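Local structure of alpha-galactosidase (Umbelopsis vinacea, 3A5V) at the glycan on A:Asn371 and the interface of chains A and B. The protein hydrolyses terminal alpha-linked galactose residues from galactosides, as a tetrameric, N-glycosylated retaining enzyme of glycoside hydrolase family 27. Coordinates in Å, arbitrary orientation; residue numbers count along the deposited sequence, not the author numbering. Chains: chain A/B, Alpha-galactosidase.

Glycan attachment and subunit contact use separate faces of this alpha-galactosidase, and the C-alpha centres of contact 1 and contact 2 lie about 53 Å apart. Contact 1 sits on the C-terminal beta-sandwich, where strands 358-362 and 367-372 and the segment just past strand 384-390 receive the sugar. Contact 2 belongs to the catalytic barrel: the loop 134-138 and helix 140-156 of chain A meet the start of helix 140-156 and the end of helix 173-176 of chain B. No residue is shared between the sites, so the glycan is unlikely to obstruct this patch of the tetramer.

Contact 1: the glycan on A:Asn371. Residues chain A 357-359, 371, 391-392. With NAG (2-acetamido-2-deoxy-beta-D-glucopyranose), chain C; NAG (2-acetamido-2-deoxy-beta-D-glucopyranose), chain D; BMA (beta-D-mannopyranose), chain E.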
loop_
_atom_site.group_PDB
_atom_site.type_symbol
_atom_site.label_atom_id
_atom_site.label_comp_id
_atom_site.label_asym_id
_atom_site.label_seq_id
_atom_site.Cartn_x
_atom_site.Cartn_y
_atom_site.Cartn_z
ATOM N N SER A 357 -13.712 -3.299 45.941
ATOM C CA SER A 357 -14.786 -4.301 45.870
ATOM C C SER A 357 -15.921 -3.754 45.034
ATOM O O SER A 357 -16.428 -2.657 45.308
ATOM C CB SER A 357 -15.304 -4.658 47.281
ATOM O OG SER A 357 -16.407 -5.544 47.191
ATOM N N ILE A 358 -16.322 -4.521 44.015
ATOM C CA ILE A 358 -17.295 -4.064 43.018
ATOM C C ILE A 358 -18.228 -5.220 42.659
ATOM O O ILE A 358 -17.777 -6.359 42.484
ATOM C CB ILE A 358 -16.590 -3.527 41.716
ATOM C CG1 ILE A 358 -15.647 -2.356 42.031
ATOM C CG2 ILE A 358 -17.616 -3.086 40.647
ATOM C CD1 ILE A 358 -14.683 -2.017 40.876
ATOM N N GLU A 359 -19.524 -4.920 42.566
ATOM C CA GLU A 359 -20.512 -5.903 42.149
ATOM C C GLU A 359 -20.443 -6.111 40.639
ATOM O O GLU A 359 -20.403 -5.146 39.869
ATOM C CB GLU A 359 -21.941 -5.471 42.514
ATOM C CG GLU A 359 -22.963 -6.555 42.157
ATOM C CD GLU A 359 -24.430 -6.136 42.280
ATOM O OE1 GLU A 359 -24.725 -4.961 42.562
ATOM O OE2 GLU A 359 -25.291 -7.017 42.059
ATOM N N ASN A 371 -19.956 -9.507 44.659
ATOM C CA ASN A 371 -18.848 -8.559 44.662
ATOM C C ASN A 371 -17.513 -9.270 44.493
ATOM O O ASN A 371 -17.340 -10.399 44.968
ATOM C CB ASN A 371 -18.825 -7.764 45.973
ATOM C CG ASN A 371 -19.735 -6.540 45.944
ATOM O OD1 ASN A 371 -20.886 -6.619 45.509
ATOM N ND2 ASN A 371 -19.205 -5.399 46.424
ATOM N N MET A 391 -20.659 -2.652 38.395
ATOM C CA MET A 391 -21.633 -1.661 38.867
ATOM C C MET A 391 -20.978 -0.406 39.441
ATOM O O MET A 391 -21.647 0.562 39.791
ATOM C CB MET A 391 -22.614 -2.299 39.866
ATOM C CG MET A 391 -23.375 -3.483 39.298
ATOM S SD MET A 391 -24.419 -3.090 37.864
ATOM C CE MET A 391 -25.732 -2.202 38.684
ATOM N N ASP A 392 -19.650 -0.429 39.498
ATOM C CA ASP A 392 -18.865 0.720 39.904
ATOM C C ASP A 392 -17.497 0.605 39.227
ATOM O O ASP A 392 -17.213 -0.374 38.519
ATOM C CB ASP A 392 -18.724 0.771 41.439
ATOM C CG ASP A 392 -18.551 2.211 41.986
ATOM O OD1 ASP A 392 -18.045 3.102 41.267
ATOM O OD2 ASP A 392 -18.940 2.455 43.147
HETATM C C1 NAG C . -20.063 -4.236 46.466
HETATM C C2 NAG C . -19.591 -3.489 47.727
HETATM C C3 NAG C . -20.288 -2.131 47.854
HETATM C C4 NAG C . -20.130 -1.321 46.564
HETATM C C5 NAG C . -20.518 -2.178 45.345
HETATM C C6 NAG C . -20.259 -1.423 44.038
HETATM C C7 NAG C . -18.832 -4.531 49.796
HETATM C C8 NAG C . -19.125 -5.532 50.881
HETATM N N2 NAG C . -19.811 -4.287 48.926
HETATM O O3 NAG C . -19.749 -1.404 48.937
HETATM O O4 NAG C . -20.988 -0.196 46.600
HETATM O O5 NAG C . -19.814 -3.397 45.348
HETATM O O6 NAG C . -20.760 -2.149 42.942
HETATM O O7 NAG C . -17.732 -3.960 49.756
HETATM C C1 NAG D . -20.273 1.053 46.702
HETATM C C2 NAG D . -21.149 2.202 46.190
HETATM C C3 NAG D . -20.514 3.574 46.437
HETATM C C4 NAG D . -19.850 3.703 47.818
HETATM C C5 NAG D . -19.068 2.434 48.190
HETATM C C6 NAG D . -18.517 2.479 49.618
HETATM C C7 NAG D . -22.577 1.651 44.278
HETATM C C8 NAG D . -22.687 1.589 42.779
HETATM N N2 NAG D . -21.424 2.098 44.765
HETATM O O3 NAG D . -21.515 4.562 46.260
HETATM O O4 NAG D . -18.969 4.809 47.807
HETATM O O5 NAG D . -19.897 1.289 48.043
HETATM O O6 NAG D . -19.558 2.228 50.546
HETATM O O7 NAG D . -23.520 1.285 44.978
HETATM C C1 BMA E . -19.355 5.773 48.811
HETATM C C2 BMA E . -18.107 6.494 49.341
HETATM C C3 BMA E . -18.454 7.646 50.296
HETATM C C4 BMA E . -19.634 8.489 49.790
HETATM C C5 BMA E . -20.784 7.600 49.297
HETATM C C6 BMA E . -21.926 8.403 48.683
HETATM O O2 BMA E . -17.353 6.991 48.254
HETATM O O3 BMA E . -17.326 8.484 50.477
HETATM O O4 BMA E . -20.067 9.349 50.826
HETATM O O5 BMA E . -20.304 6.698 48.316
HETATM O O6 BMA E . -22.994 7.522 48.405
HETATM O O HOH W 1 -23.408 -2.499 43.318
#
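The N-glycan of the C-terminal beta-sandwich is held at its root, while its outer sugar is poorly ordered. The core NAG-NAG-BMA starts at the sequon asparagine A:Asn371 on strand 367-372, whose ND2 is covalently bound to C1 of the chain C NAG. CG of A:Asn371 stands anti to its carbonyl carbon (chi1 -85°). The remaining N-H lies almost in the amide plane and donates a nearly straight hydrogen bond from ND2 to OG of A:Ser357, 2.9 Å away, which should fix the turn of the linkage. That hydroxyl, anti to its own backbone N, gives a further weak bond to the acetyl oxygen O7.

The polar contacts that distinguish the sugars fall on two groups. The backbone N of A:Glu359 donates to the 6-hydroxyl O6 of the first NAG at 3.1 Å, and the extended side chain of A:Glu359 reaches the same hydroxyl through a water bound to OE1. On the second NAG, the acetamide N2 donates to OD2 of A:Asp392, a group that a plain hexose lacks. Protein hides about half of the first NAG, little of the second and none of the BMA. A:Asp392, with CG anti to its backbone N (chi1 -152°), rests CB 3.7 Å from C6 of the first NAG, while its OD2 is met from above the carboxylate plane by N2 of the second at 3.0 Å.

Contact 2: the interface of chains A and B. Residues chain A 134-138, 142; chain B 139-141, 144, 176.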
loop_
_atom_site.group_PDB
_atom_site.type_symbol
_atom_site.label_atom_id
_atom_site.label_comp_id
_atom_site.label_asym_id
_atom_site.label_seq_id
_atom_site.Cartn_x
_atom_site.Cartn_y
_atom_site.Cartn_z
ATOM N N GLN A 134 -17.286 2.676 -11.082
ATOM C CA GLN A 134 -16.648 3.302 -12.254
ATOM C C GLN A 134 -15.276 3.897 -11.883
ATOM O O GLN A 134 -14.896 5.001 -12.327
ATOM C CB GLN A 134 -17.592 4.335 -12.899
ATOM C CG GLN A 134 -19.013 3.784 -13.191
ATOM C CD GLN A 134 -18.986 2.561 -14.103
ATOM O OE1 GLN A 134 -18.282 2.557 -15.119
ATOM N NE2 GLN A 134 -19.756 1.528 -13.750
ATOM N N GLY A 135 -14.538 3.131 -11.079
ATOM C CA GLY A 135 -13.202 3.524 -10.616
ATOM C C GLY A 135 -13.154 4.735 -9.694
ATOM O O GLY A 135 -12.073 5.294 -9.472
ATOM N N GLN A 136 -14.295 5.137 -9.135
ATOM C CA GLN A 136 -14.330 6.322 -8.251
ATOM C C GLN A 136 -14.006 5.988 -6.782
ATOM O O GLN A 136 -14.797 6.243 -5.865
ATOM C CB GLN A 136 -15.655 7.096 -8.388
ATOM C CG GLN A 136 -15.846 7.748 -9.787
ATOM C CD GLN A 136 -17.197 8.456 -9.930
ATOM O OE1 GLN A 136 -17.797 8.873 -8.941
ATOM N NE2 GLN A 136 -17.670 8.590 -11.163
ATOM N N SER A 137 -12.819 5.425 -6.580
ATOM C CA SER A 137 -12.344 4.986 -5.269
ATOM C C SER A 137 -10.837 4.782 -5.392
ATOM O O SER A 137 -10.294 4.896 -6.495
ATOM C CB SER A 137 -13.038 3.667 -4.864
ATOM O OG SER A 137 -12.478 2.554 -5.556
ATOM N N GLY A 138 -10.166 4.506 -4.270
ATOM C CA GLY A 138 -8.716 4.281 -4.256
ATOM C C GLY A 138 -7.957 5.358 -3.484
ATOM O O GLY A 138 -6.787 5.164 -3.128
ATOM N N LEU A 142 -11.456 10.491 -3.478
ATOM C CA LEU A 142 -12.351 9.907 -4.504
ATOM C C LEU A 142 -13.625 9.301 -3.904
ATOM O O LEU A 142 -14.751 9.539 -4.404
ATOM C CB LEU A 142 -11.615 8.861 -5.370
ATOM C CG LEU A 142 -10.609 9.383 -6.410
ATOM C CD1 LEU A 142 -9.645 8.251 -6.890
ATOM C CD2 LEU A 142 -11.353 9.984 -7.588
ATOM N N THR B 139 -4.169 4.708 -9.356
ATOM C CA THR B 139 -5.482 4.697 -8.714
ATOM C C THR B 139 -6.459 4.027 -9.684
ATOM O O THR B 139 -6.224 4.054 -10.909
ATOM C CB THR B 139 -6.037 6.110 -8.368
ATOM O OG1 THR B 139 -6.323 6.818 -9.583
ATOM C CG2 THR B 139 -5.061 6.927 -7.449
ATOM N N PRO B 140 -7.554 3.433 -9.152
ATOM C CA PRO B 140 -8.637 2.918 -9.995
ATOM C C PRO B 140 -9.161 3.976 -10.972
ATOM O O PRO B 140 -9.462 3.649 -12.127
ATOM C CB PRO B 140 -9.722 2.547 -8.971
ATOM C CG PRO B 140 -8.933 2.159 -7.757
ATOM C CD PRO B 140 -7.814 3.164 -7.722
ATOM N N LYS B 141 -9.255 5.230 -10.527
ATOM C CA LYS B 141 -9.753 6.316 -11.390
ATOM C C LYS B 141 -8.826 6.639 -12.566
ATOM O O LYS B 141 -9.294 6.817 -13.694
ATOM C CB LYS B 141 -10.049 7.595 -10.576
ATOM C CG LYS B 141 -10.700 8.746 -11.423
ATOM C CD LYS B 141 -12.038 8.347 -12.060
ATOM C CE LYS B 141 -12.783 9.581 -12.684
ATOM N NZ LYS B 141 -13.738 9.151 -13.783
ATOM N N TYR B 144 -9.077 3.613 -14.896
ATOM C CA TYR B 144 -10.430 3.654 -15.470
ATOM C C TYR B 144 -10.568 4.651 -16.635
ATOM O O TYR B 144 -11.069 4.296 -17.696
ATOM C CB TYR B 144 -11.475 3.978 -14.394
ATOM C CG TYR B 144 -12.883 4.095 -14.932
ATOM C CD1 TYR B 144 -13.375 5.327 -15.390
ATOM C CD2 TYR B 144 -13.732 2.983 -14.973
ATOM C CE1 TYR B 144 -14.682 5.452 -15.888
ATOM C CE2 TYR B 144 -15.036 3.091 -15.477
ATOM C CZ TYR B 144 -15.499 4.339 -15.919
ATOM O OH TYR B 144 -16.779 4.464 -16.398
ATOM N N PHE B 176 -13.134 -1.797 -11.419
ATOM C CA PHE B 176 -13.339 -0.611 -12.257
ATOM C C PHE B 176 -13.779 -0.875 -13.693
ATOM O O PHE B 176 -14.406 -0.015 -14.321
ATOM C CB PHE B 176 -12.153 0.389 -12.194
ATOM C CG PHE B 176 -10.918 -0.022 -13.006
ATOM C CD1 PHE B 176 -10.920 0.038 -14.412
ATOM C CD2 PHE B 176 -9.733 -0.407 -12.352
ATOM C CE1 PHE B 176 -9.770 -0.312 -15.157
ATOM C CE2 PHE B 176 -8.570 -0.786 -13.098
ATOM C CZ PHE B 176 -8.604 -0.736 -14.509
HETATM O O HOH W 2 -16.972 -0.442 -14.839
HETATM O O HOH W 3 -15.731 7.351 -13.247
#
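Tetramer assembly in this family 27 alpha-galactosidase joins copies of the beta/alpha barrel, and here a glycine-containing loop of chain A packs on the N-terminal end of helix 140-156 of chain B. The association is not an exact two-fold: residues of the same segment play different parts on the two sides.

A direct polar link is made by B:Tyr144. Its CG is anti to the backbone N (chi1 177°), which sends the ring toward A:Gln134, and its phenol OH donates to the amide oxygen OE1 of A:Gln134 at 2.7 Å. The bond lies in the carbonyl plane on a lone pair, while amide and ring planes stand 81° apart. The A:Gln134 side chain, bent at chi2 (-58°), curls back over the phenol tip. Its own backbone O sits over the centre of one ring face, 3.3 Å above the plane of B:Tyr144. An alanine in place of B:Tyr144 would remove the phenol and the ring beneath that carbonyl, and would probably loosen the loop's hold on the helix.

Water carries further polar contacts. One molecule lies 2.7 Å from the side-chain amine nitrogen NZ of B:Lys141 and also meets the backbone O of A:Gln134 and NE2 of A:Gln136; another lies between OE1 of A:Gln134 and the backbone O of B:Phe176.

Apolar packing fills in around these bonds. B:Lys141 leaves its helix with CG anti to the backbone N. Its CB lies 3.8 Å from CD1 of A:Leu142, the two side chains crossing at about a right angle; beyond it the chain bends at chi2 and carries NZ to the water. B:Pro140 turns its CG and CD toward the loop, CD 3.8 Å from CA of A:Gly138. A:Gly135, lacking a side chain, brings its CA to 3.7 Å from CB of B:Phe176.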